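Local coordinates for protein phosphoglycerate kinase (Coxiella burnetii, PDB 4NG4) that catalyses phosphate transfer between ATP and 3-phosphoglycerate, giving ADP and 1,3-bisphosphoglycerate, a reversible step of glycolysis, at residues P268-A276 against T286-T294; F329-R339 against D358-F366. All coordinates share one frame; numbering follows the deposited sequence.

Contact 1 of 2, residues P268-A276 against T286-T294; sequences PLPVDVIVA and TVKNIDAVT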
loop_
_atom_site.group_PDB
_atom_site.type_symbol
_atom_site.label_atom_id
_atom_site.label_comp_id
_atom_site.label_asym_id
_atom_site.label_seq_id
_atom_site.Cartn_x
_atom_site.Cartn_y
_atom_site.Cartn_z
ATOM N N PRO A 268 10.783 -12.920 -17.889
ATOM C CA PRO A 268 10.266 -12.928 -19.253
ATOM C C PRO A 268 9.704 -11.595 -19.618
ATOM O O PRO A 268 8.861 -11.089 -18.914
ATOM C CB PRO A 268 9.128 -13.948 -19.187
ATOM C CG PRO A 268 8.594 -13.806 -17.808
ATOM C CD PRO A 268 9.810 -13.496 -16.939
ATOM N N LEU A 269 10.183 -11.027 -20.707
ATOM C CA LEU A 269 9.663 -9.761 -21.202
ATOM C C LEU A 269 8.561 -10.041 -22.209
ATOM O O LEU A 269 8.436 -11.155 -22.672
ATOM C CB LEU A 269 10.787 -8.963 -21.853
ATOM C CG LEU A 269 11.687 -8.117 -20.951
ATOM C CD1 LEU A 269 11.921 -8.751 -19.595
ATOM C CD2 LEU A 269 12.987 -7.873 -21.694
ATOM N N PRO A 270 7.750 -9.026 -22.548
ATOM C CA PRO A 270 6.722 -9.198 -23.589
ATOM C C PRO A 270 7.322 -9.657 -24.898
ATOM O O PRO A 270 8.242 -8.994 -25.389
ATOM C CB PRO A 270 6.142 -7.786 -23.749
ATOM C CG PRO A 270 6.383 -7.118 -22.422
ATOM C CD PRO A 270 7.673 -7.700 -21.901
ATOM N N VAL A 271 6.830 -10.773 -25.448
ATOM C CA VAL A 271 7.239 -11.206 -26.803
ATOM C C VAL A 271 6.242 -10.721 -27.874
ATOM O O VAL A 271 6.624 -10.478 -29.020
ATOM C CB VAL A 271 7.457 -12.728 -26.913
ATOM C CG1 VAL A 271 8.232 -13.245 -25.725
ATOM C CG2 VAL A 271 6.139 -13.442 -27.023
ATOM N N ASP A 272 4.973 -10.578 -27.496
ATOM C CA ASP A 272 3.969 -9.942 -28.357
ATOM C C ASP A 272 3.191 -8.849 -27.605
ATOM O O ASP A 272 3.008 -8.943 -26.393
ATOM C CB ASP A 272 3.021 -10.986 -28.992
ATOM C CG ASP A 272 2.288 -11.868 -27.966
ATOM O OD1 ASP A 272 2.475 -11.717 -26.741
ATOM O OD2 ASP A 272 1.502 -12.727 -28.414
ATOM N N VAL A 273 2.753 -7.820 -28.335
ATOM C CA VAL A 273 2.102 -6.625 -27.759
ATOM C C VAL A 273 0.961 -6.133 -28.645
ATOM O O VAL A 273 0.887 -6.493 -29.815
ATOM C CB VAL A 273 3.106 -5.445 -27.624
ATOM C CG1 VAL A 273 4.152 -5.725 -26.555
ATOM C CG2 VAL A 273 3.770 -5.158 -28.954
ATOM N N ILE A 274 0.067 -5.310 -28.110
ATOM C CA ILE A 274 -0.919 -4.683 -28.979
ATOM C C ILE A 274 -0.658 -3.198 -29.106
ATOM O O ILE A 274 -0.543 -2.484 -28.115
ATOM C CB ILE A 274 -2.369 -4.935 -28.553
ATOM C CG1 ILE A 274 -3.331 -4.369 -29.598
ATOM C CG2 ILE A 274 -2.661 -4.283 -27.245
ATOM C CD1 ILE A 274 -4.601 -5.219 -29.783
ATOM N N VAL A 275 -0.575 -2.750 -30.351
ATOM C CA VAL A 275 -0.149 -1.403 -30.672
ATOM C C VAL A 275 -1.226 -0.670 -31.442
ATOM O O VAL A 275 -2.068 -1.276 -32.086
ATOM C CB VAL A 275 1.173 -1.395 -31.507
ATOM C CG1 VAL A 275 2.231 -2.258 -30.859
ATOM C CG2 VAL A 275 0.945 -1.877 -32.923
ATOM N N ALA A 276 -1.191 0.649 -31.345
ATOM C CA ALA A 276 -2.067 1.531 -32.093
ATOM C C ALA A 276 -1.284 2.811 -32.300
ATOM O O ALA A 276 -0.262 3.024 -31.645
ATOM C CB ALA A 276 -3.336 1.804 -31.323
ATOM N N THR A 286 -3.661 -3.463 -33.095
ATOM C CA THR A 286 -2.992 -4.498 -33.894
ATOM C C THR A 286 -2.046 -5.345 -33.066
ATOM O O THR A 286 -1.140 -4.816 -32.431
ATOM C CB THR A 286 -2.173 -3.865 -35.004
ATOM O OG1 THR A 286 -3.022 -3.010 -35.774
ATOM C CG2 THR A 286 -1.551 -4.943 -35.895
ATOM N N VAL A 287 -2.241 -6.661 -33.092
ATOM C CA VAL A 287 -1.382 -7.585 -32.349
ATOM C C VAL A 287 -0.138 -7.898 -33.182
ATOM O O VAL A 287 -0.231 -8.227 -34.362
ATOM C CB VAL A 287 -2.117 -8.879 -31.949
ATOM C CG1 VAL A 287 -1.170 -9.805 -31.179
ATOM C CG2 VAL A 287 -3.346 -8.539 -31.114
ATOM N N LYS A 288 1.021 -7.783 -32.542
ATOM C CA LYS A 288 2.304 -7.729 -33.225
ATOM C C LYS A 288 3.355 -8.478 -32.445
ATOM O O LYS A 288 3.284 -8.605 -31.219
ATOM C CB LYS A 288 2.786 -6.278 -33.339
ATOM C CG LYS A 288 2.163 -5.473 -34.467
ATOM C CD LYS A 288 3.102 -4.368 -34.972
ATOM C CE LYS A 288 2.503 -3.657 -36.165
ATOM N NZ LYS A 288 3.501 -2.899 -36.961
ATOM N N ASN A 289 4.356 -8.953 -33.171
ATOM C CA ASN A 289 5.579 -9.373 -32.540
ATOM C C ASN A 289 6.399 -8.126 -32.248
ATOM O O ASN A 289 6.464 -7.178 -33.060
ATOM C CB ASN A 289 6.368 -10.323 -33.436
ATOM C CG ASN A 289 7.408 -11.129 -32.663
ATOM O OD1 ASN A 289 8.298 -10.568 -31.997
ATOM N ND2 ASN A 289 7.299 -12.460 -32.750
ATOM N N ILE A 290 7.025 -8.127 -31.086
ATOM C CA ILE A 290 7.952 -7.081 -30.716
ATOM C C ILE A 290 8.881 -6.669 -31.887
ATOM O O ILE A 290 9.218 -5.490 -32.019
ATOM C CB ILE A 290 8.724 -7.548 -29.475
ATOM C CG1 ILE A 290 9.705 -6.493 -28.985
ATOM C CG2 ILE A 290 9.436 -8.881 -29.737
ATOM C CD1 ILE A 290 10.457 -6.963 -27.746
ATOM N N ASP A 291 9.271 -7.627 -32.734
ATOM C CA ASP A 291 10.005 -7.347 -33.983
ATOM C C ASP A 291 9.383 -6.212 -34.781
ATOM O O ASP A 291 10.078 -5.332 -35.274
ATOM C CB ASP A 291 9.989 -8.567 -34.930
ATOM C CG ASP A 291 10.591 -9.822 -34.319
ATOM O OD1 ASP A 291 11.564 -9.727 -33.537
ATOM O OD2 ASP A 291 10.093 -10.922 -34.654
ATOM N N ALA A 292 8.060 -6.279 -34.920
ATOM C CA ALA A 292 7.342 -5.586 -35.994
ATOM C C ALA A 292 6.830 -4.190 -35.640
ATOM O O ALA A 292 6.157 -3.589 -36.465
ATOM C CB ALA A 292 6.188 -6.455 -36.488
ATOM N N VAL A 293 7.176 -3.669 -34.457
ATOM C CA VAL A 293 6.733 -2.336 -34.033
ATOM C C VAL A 293 7.420 -1.241 -34.866
ATOM O O VAL A 293 8.637 -1.072 -34.790
ATOM C CB VAL A 293 6.995 -2.070 -32.518
ATOM C CG1 VAL A 293 6.522 -0.672 -32.122
ATOM C CG2 VAL A 293 6.291 -3.110 -31.651
ATOM N N THR A 294 6.621 -0.499 -35.639
ATOM C CA THR A 294 7.126 0.553 -36.517
ATOM C C THR A 294 7.291 1.866 -35.733
ATOM O O THR A 294 7.046 1.913 -34.529
ATOM C CB THR A 294 6.215 0.726 -37.755
ATOM O OG1 THR A 294 4.931 1.241 -37.371
ATOM C CG2 THR A 294 6.041 -0.620 -38.462
#
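Val275 and Lys288 meet on one face of a two-stranded antiparallel beta hairpin, strands 272-276 and 286-289. Their side chains run at about a right angle to each other. The lysine chain, extended beyond CG, lays its methylenes across the valine methyl, with Lys288 CD 3.9 Å from Val275 CG2. Its amino end then leads away from strand 272-276. Lys288 NZ donates to Ala292 O from above the carbonyl plane and forms a salt bridge with Glu297. On the same face Val293 CG2 touches both Val273 CG2 and Val275 CG1, each at 4.2 Å. The chain after the second strand thus folds back over the two valines.

The other face carries Ile274 and Val287. Ile274 CG1 is anti to the backbone N (chi1 -174°), and its CD1 reaches Val287 CG2 at 3.8 Å, the two side chains crossing obliquely. Asp272 lies on this face too. Its carboxylate is taken up by Thr306 OG1 and Asn305 N, at the start of helix 304-316.

Two hydrogen-bonded pairs hold the backbones together, Val273 with Lys288 and Val275 with Thr286. In the first, Lys288 N to Val273 O is 3.0 Å. Strand 298-300 continues the small sheet beyond strand 272-276.

At the far end from the hairpin loop, Asn289 forms an Asx turn: its OD1 accepts from Asp291 N at 3.2 Å. Next to it, Ile290 N donates almost straight to Val271 O (3.2 Å, 176° at the hydrogen).

Contact 2 of 2, residues F329-R339 against D358-F366; sequences FEIEAFSQGTR and DTLAALDKF. With MG (magnesium ion), chain D; ADP (adenosine-5'-diphosphate), chain E.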
loop_
_atom_site.group_PDB
_atom_site.type_symbol
_atom_site.label_atom_id
_atom_site.label_comp_id
_atom_site.label_asym_id
_atom_site.label_seq_id
_atom_site.Cartn_x
_atom_site.Cartn_y
_atom_site.Cartn_z
ATOM N N PHE A 329 -5.262 -0.566 -19.148
ATOM C CA PHE A 329 -6.544 -1.230 -18.872
ATOM C C PHE A 329 -7.764 -0.309 -18.882
ATOM O O PHE A 329 -8.874 -0.784 -19.042
ATOM C CB PHE A 329 -6.480 -1.908 -17.497
ATOM C CG PHE A 329 -6.670 -0.947 -16.340
ATOM C CD1 PHE A 329 -5.605 -0.208 -15.852
ATOM C CD2 PHE A 329 -7.930 -0.769 -15.758
ATOM C CE1 PHE A 329 -5.784 0.678 -14.800
ATOM C CE2 PHE A 329 -8.105 0.119 -14.703
ATOM C CZ PHE A 329 -7.036 0.845 -14.230
ATOM N N GLU A 330 -7.560 0.991 -18.652
ATOM C CA GLU A 330 -8.678 1.955 -18.535
ATOM C C GLU A 330 -9.467 2.065 -19.826
ATOM O O GLU A 330 -10.686 2.167 -19.799
ATOM C CB GLU A 330 -8.189 3.352 -18.124
ATOM C CG GLU A 330 -7.411 3.410 -16.783
ATOM C CD GLU A 330 -5.881 3.309 -16.952
ATOM O OE1 GLU A 330 -5.401 2.938 -18.051
ATOM O OE2 GLU A 330 -5.155 3.599 -15.976
ATOM N N ILE A 331 -8.764 2.054 -20.955
ATOM C CA ILE A 331 -9.410 1.967 -22.257
ATOM C C ILE A 331 -9.553 0.480 -22.587
ATOM O O ILE A 331 -8.704 -0.322 -22.209
ATOM C CB ILE A 331 -8.634 2.764 -23.344
ATOM C CG1 ILE A 331 -9.480 2.934 -24.605
ATOM C CG2 ILE A 331 -7.334 2.109 -23.669
ATOM C CD1 ILE A 331 -10.695 3.857 -24.394
ATOM N N GLU A 332 -10.634 0.129 -23.281
ATOM C CA GLU A 332 -11.143 -1.251 -23.329
ATOM C C GLU A 332 -10.402 -2.169 -24.288
ATOM O O GLU A 332 -10.322 -3.363 -24.045
ATOM C CB GLU A 332 -12.641 -1.264 -23.674
ATOM C CG GLU A 332 -13.518 -0.446 -22.703
ATOM C CD GLU A 332 -13.667 1.060 -23.071
ATOM O OE1 GLU A 332 -12.910 1.582 -23.933
ATOM O OE2 GLU A 332 -14.563 1.721 -22.485
ATOM N N ALA A 333 -9.888 -1.630 -25.387
ATOM C CA ALA A 333 -9.103 -2.431 -26.325
ATOM C C ALA A 333 -7.780 -2.893 -25.676
ATOM O O ALA A 333 -7.251 -3.973 -25.974
ATOM C CB ALA A 333 -8.827 -1.633 -27.584
ATOM N N PHE A 334 -7.273 -2.077 -24.761
ATOM C CA PHE A 334 -5.949 -2.275 -24.225
ATOM C C PHE A 334 -5.978 -2.904 -22.815
ATOM O O PHE A 334 -4.996 -2.809 -22.060
ATOM C CB PHE A 334 -5.210 -0.940 -24.289
ATOM C CG PHE A 334 -5.169 -0.348 -25.686
ATOM C CD1 PHE A 334 -4.743 -1.110 -26.770
ATOM C CD2 PHE A 334 -5.567 0.950 -25.924
ATOM C CE1 PHE A 334 -4.703 -0.587 -28.048
ATOM C CE2 PHE A 334 -5.530 1.476 -27.205
ATOM C CZ PHE A 334 -5.096 0.698 -28.269
ATOM N N SER A 335 -7.080 -3.607 -22.516
ATOM C CA SER A 335 -7.341 -4.156 -21.188
ATOM C C SER A 335 -7.240 -5.689 -21.100
ATOM O O SER A 335 -7.184 -6.252 -19.992
ATOM C CB SER A 335 -8.736 -3.743 -20.734
ATOM O OG SER A 335 -9.717 -4.499 -21.410
ATOM N N GLN A 336 -7.218 -6.364 -22.254
ATOM C CA GLN A 336 -7.272 -7.827 -22.279
ATOM C C GLN A 336 -6.095 -8.403 -21.496
ATOM O O GLN A 336 -6.265 -9.359 -20.744
ATOM C CB GLN A 336 -7.354 -8.376 -23.728
ATOM C CG GLN A 336 -8.051 -9.778 -23.875
ATOM C CD GLN A 336 -8.876 -9.955 -25.194
ATOM O OE1 GLN A 336 -9.185 -8.977 -25.900
ATOM N NE2 GLN A 336 -9.253 -11.207 -25.501
ATOM N N GLY A 337 -4.923 -7.799 -21.632
ATOM C CA GLY A 337 -3.734 -8.265 -20.901
ATOM C C GLY A 337 -3.854 -8.258 -19.380
ATOM O O GLY A 337 -3.476 -9.230 -18.706
ATOM N N THR A 338 -4.399 -7.170 -18.845
ATOM C CA THR A 338 -4.451 -6.958 -17.405
ATOM C C THR A 338 -5.578 -7.772 -16.788
ATOM O O THR A 338 -5.423 -8.296 -15.702
ATOM C CB THR A 338 -4.579 -5.474 -17.071
ATOM O OG1 THR A 338 -3.492 -4.781 -17.688
ATOM C CG2 THR A 338 -4.550 -5.229 -15.563
ATOM N N ARG A 339 -6.705 -7.894 -17.476
ATOM C CA ARG A 339 -7.766 -8.811 -17.034
ATOM C C ARG A 339 -7.254 -10.254 -16.997
ATOM O O ARG A 339 -7.310 -10.914 -15.968
ATOM C CB ARG A 339 -8.978 -8.732 -17.960
ATOM C CG ARG A 339 -10.250 -9.358 -17.373
ATOM C CD ARG A 339 -11.253 -9.697 -18.465
ATOM N NE ARG A 339 -11.186 -8.704 -19.546
ATOM C CZ ARG A 339 -11.877 -7.567 -19.587
ATOM N NH1 ARG A 339 -12.742 -7.250 -18.616
ATOM N NH2 ARG A 339 -11.707 -6.746 -20.617
ATOM N N ASP A 358 -3.799 2.265 -8.880
ATOM C CA ASP A 358 -4.345 1.886 -10.187
ATOM C C ASP A 358 -4.688 0.392 -10.290
ATOM O O ASP A 358 -5.682 0.035 -10.918
ATOM C CB ASP A 358 -3.401 2.330 -11.314
ATOM C CG ASP A 358 -3.397 3.854 -11.516
ATOM O OD1 ASP A 358 -4.485 4.474 -11.692
ATOM O OD2 ASP A 358 -2.295 4.440 -11.502
ATOM N N THR A 359 -3.890 -0.460 -9.643
ATOM C CA THR A 359 -4.111 -1.911 -9.629
ATOM C C THR A 359 -5.430 -2.251 -8.952
ATOM O O THR A 359 -6.217 -3.034 -9.474
ATOM C CB THR A 359 -2.984 -2.646 -8.878
ATOM O OG1 THR A 359 -1.703 -2.188 -9.348
ATOM C CG2 THR A 359 -3.085 -4.138 -9.087
ATOM N N LEU A 360 -5.685 -1.661 -7.788
ATOM C CA LEU A 360 -6.996 -1.798 -7.162
ATOM C C LEU A 360 -8.099 -1.294 -8.109
ATOM O O LEU A 360 -9.164 -1.901 -8.200
ATOM C CB LEU A 360 -7.066 -1.037 -5.832
ATOM C CG LEU A 360 -6.180 -1.466 -4.652
ATOM C CD1 LEU A 360 -6.928 -1.272 -3.339
ATOM C CD2 LEU A 360 -5.662 -2.899 -4.766
ATOM N N ALA A 361 -7.851 -0.186 -8.804
ATOM C CA ALA A 361 -8.828 0.329 -9.750
ATOM C C ALA A 361 -9.168 -0.737 -10.794
ATOM O O ALA A 361 -10.341 -0.958 -11.103
ATOM C CB ALA A 361 -8.320 1.594 -10.405
ATOM N N ALA A 362 -8.142 -1.420 -11.308
ATOM C CA ALA A 362 -8.341 -2.535 -12.254
ATOM C C ALA A 362 -9.183 -3.655 -11.635
ATOM O O ALA A 362 -10.230 -4.021 -12.153
ATOM C CB ALA A 362 -7.018 -3.081 -12.705
ATOM N N LEU A 363 -8.709 -4.186 -10.516
ATOM C CA LEU A 363 -9.420 -5.226 -9.780
ATOM C C LEU A 363 -10.880 -4.874 -9.500
ATOM O O LEU A 363 -11.739 -5.750 -9.422
ATOM C CB LEU A 363 -8.711 -5.500 -8.454
ATOM C CG LEU A 363 -7.381 -6.228 -8.543
ATOM C CD1 LEU A 363 -6.909 -6.524 -7.131
ATOM C CD2 LEU A 363 -7.510 -7.509 -9.357
ATOM N N ASP A 364 -11.147 -3.590 -9.338
ATOM C CA ASP A 364 -12.509 -3.107 -9.195
ATOM C C ASP A 364 -13.251 -3.197 -10.537
ATOM O O ASP A 364 -14.368 -3.682 -10.579
ATOM C CB ASP A 364 -12.490 -1.670 -8.671
ATOM C CG ASP A 364 -13.846 -1.170 -8.272
ATOM O OD1 ASP A 364 -14.842 -1.935 -8.308
ATOM O OD2 ASP A 364 -13.904 0.023 -7.914
ATOM N N LYS A 365 -12.620 -2.760 -11.625
ATOM C CA LYS A 365 -13.271 -2.726 -12.941
ATOM C C LYS A 365 -13.680 -4.093 -13.439
ATOM O O LYS A 365 -14.725 -4.245 -14.068
ATOM C CB LYS A 365 -12.348 -2.103 -13.987
ATOM C CG LYS A 365 -12.982 -1.980 -15.374
ATOM C CD LYS A 365 -12.151 -1.109 -16.292
ATOM C CE LYS A 365 -12.963 -0.577 -17.439
ATOM N NZ LYS A 365 -12.084 0.137 -18.380
ATOM N N PHE A 366 -12.842 -5.081 -13.167
ATOM C CA PHE A 366 -13.097 -6.458 -13.580
ATOM C C PHE A 366 -13.882 -7.234 -12.507
ATOM O O PHE A 366 -14.116 -8.435 -12.654
ATOM C CB PHE A 366 -11.762 -7.167 -13.863
ATOM C CG PHE A 366 -10.823 -6.391 -14.759
ATOM C CD1 PHE A 366 -11.277 -5.802 -15.936
ATOM C CD2 PHE A 366 -9.475 -6.274 -14.437
ATOM C CE1 PHE A 366 -10.412 -5.100 -16.765
ATOM C CE2 PHE A 366 -8.589 -5.580 -15.266
ATOM C CZ PHE A 366 -9.062 -4.996 -16.431
HETATM MG MG MG D . -4.093 -4.374 -19.946
HETATM P PB ADP E . -0.218 1.239 -9.390
HETATM O O1B ADP E . -1.324 0.233 -9.592
HETATM O O2B ADP E . -0.724 2.621 -9.027
HETATM O O3B ADP E . 0.924 0.742 -8.536
HETATM P PA ADP E . 1.538 2.447 -11.312
HETATM O O1A ADP E . 1.381 3.696 -10.479
HETATM O O2A ADP E . 2.886 1.775 -11.319
HETATM O O3A ADP E . 0.432 1.348 -10.870
HETATM O "O5'" ADP E . 1.136 2.865 -12.826
HETATM C "C5'" ADP E . -0.019 2.341 -13.494
HETATM C "C4'" ADP E . -0.574 3.355 -14.484
HETATM O "O4'" ADP E . 0.310 3.458 -15.606
HETATM C "C3'" ADP E . -1.957 2.954 -15.003
HETATM O "O3'" ADP E . -2.932 3.961 -14.698
HETATM C "C2'" ADP E . -1.778 2.735 -16.502
HETATM O "O2'" ADP E . -2.812 3.339 -17.284
HETATM C "C1'" ADP E . -0.411 3.332 -16.842
HETATM N N9 ADP E . 0.316 2.496 -17.851
HETATM C C8 ADP E . 0.690 1.200 -17.715
HETATM N N7 ADP E . 1.317 0.767 -18.840
HETATM C C5 ADP E . 1.359 1.788 -19.721
HETATM C C6 ADP E . 1.879 2.012 -21.092
HETATM N N6 ADP E . 2.505 1.029 -21.786
HETATM N N1 ADP E . 1.710 3.247 -21.630
HETATM C C2 ADP E . 1.090 4.262 -20.980
HETATM N N3 ADP E . 0.593 4.121 -19.736
HETATM C C4 ADP E . 0.694 2.933 -19.066
#
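The Phe329 ring has Ala362 CB over one face and Glu330 CG over the opposite face. Ala362 CB makes a CH-pi contact, 4.0 Å from the Phe329 ring centroid. Lys365 CD comes at the edge, near the ring plane. The Phe366 ring has Arg339 CB over the centre of one face, 4.0 Å from the Phe366 centroid and 7° off the normal. Lys365 CB lies over its other face, nearer the rim. The Arg339 chain bends at chi3 (-34°), bringing NH1 within 3.4 Å of Phe366 CD1. Phe366 CE1 lies over one guanidinium face, toward its rim, with the planes 60° apart.

Lys365 NZ makes a weak hydrogen bond to Phe329 O; Glu330 O lies 2.8 Å from Lys365 NZ.

Glu330 OE2 accepts from the ADP ribose O3' at 2.6 Å. In the first turn of helix 357-365, Asp358 N (3.1 Å to ADP O2B) and Thr359 N meet the beta-phosphate, a helix N terminus facing a phosphate in the nucleotide-binding domain of the kinase. Thr338 OG1 coordinates magnesium at 2.4 Å.

Helix 357-365 packs Ala362 against Phe329 and the start of helix 336-347, while Thr359 and Leu363 rest on strand 319-323.

In the fold
From the N terminus, the chain first builds the six-stranded parallel sheet, then enters the five-stranded sheet of the nucleotide-binding half. Contact 1 closes the nine-residue loop between strands 272-276 and 286-289. The chain continues through strand 298-300, helix 304-316 and strand 319-323 before contact 2 opens. Contact 2 spans the rest of helix 336-347 and strand 351-354, joining the loop after strand 319-323 to helix 357-365. The two loops follow in series, neither nested nor crossed. They meet at Phe334, which packs on Ile274 and Ala276, so the small antiparallel sheet abuts the segment that carries part of the ADP and magnesium sites.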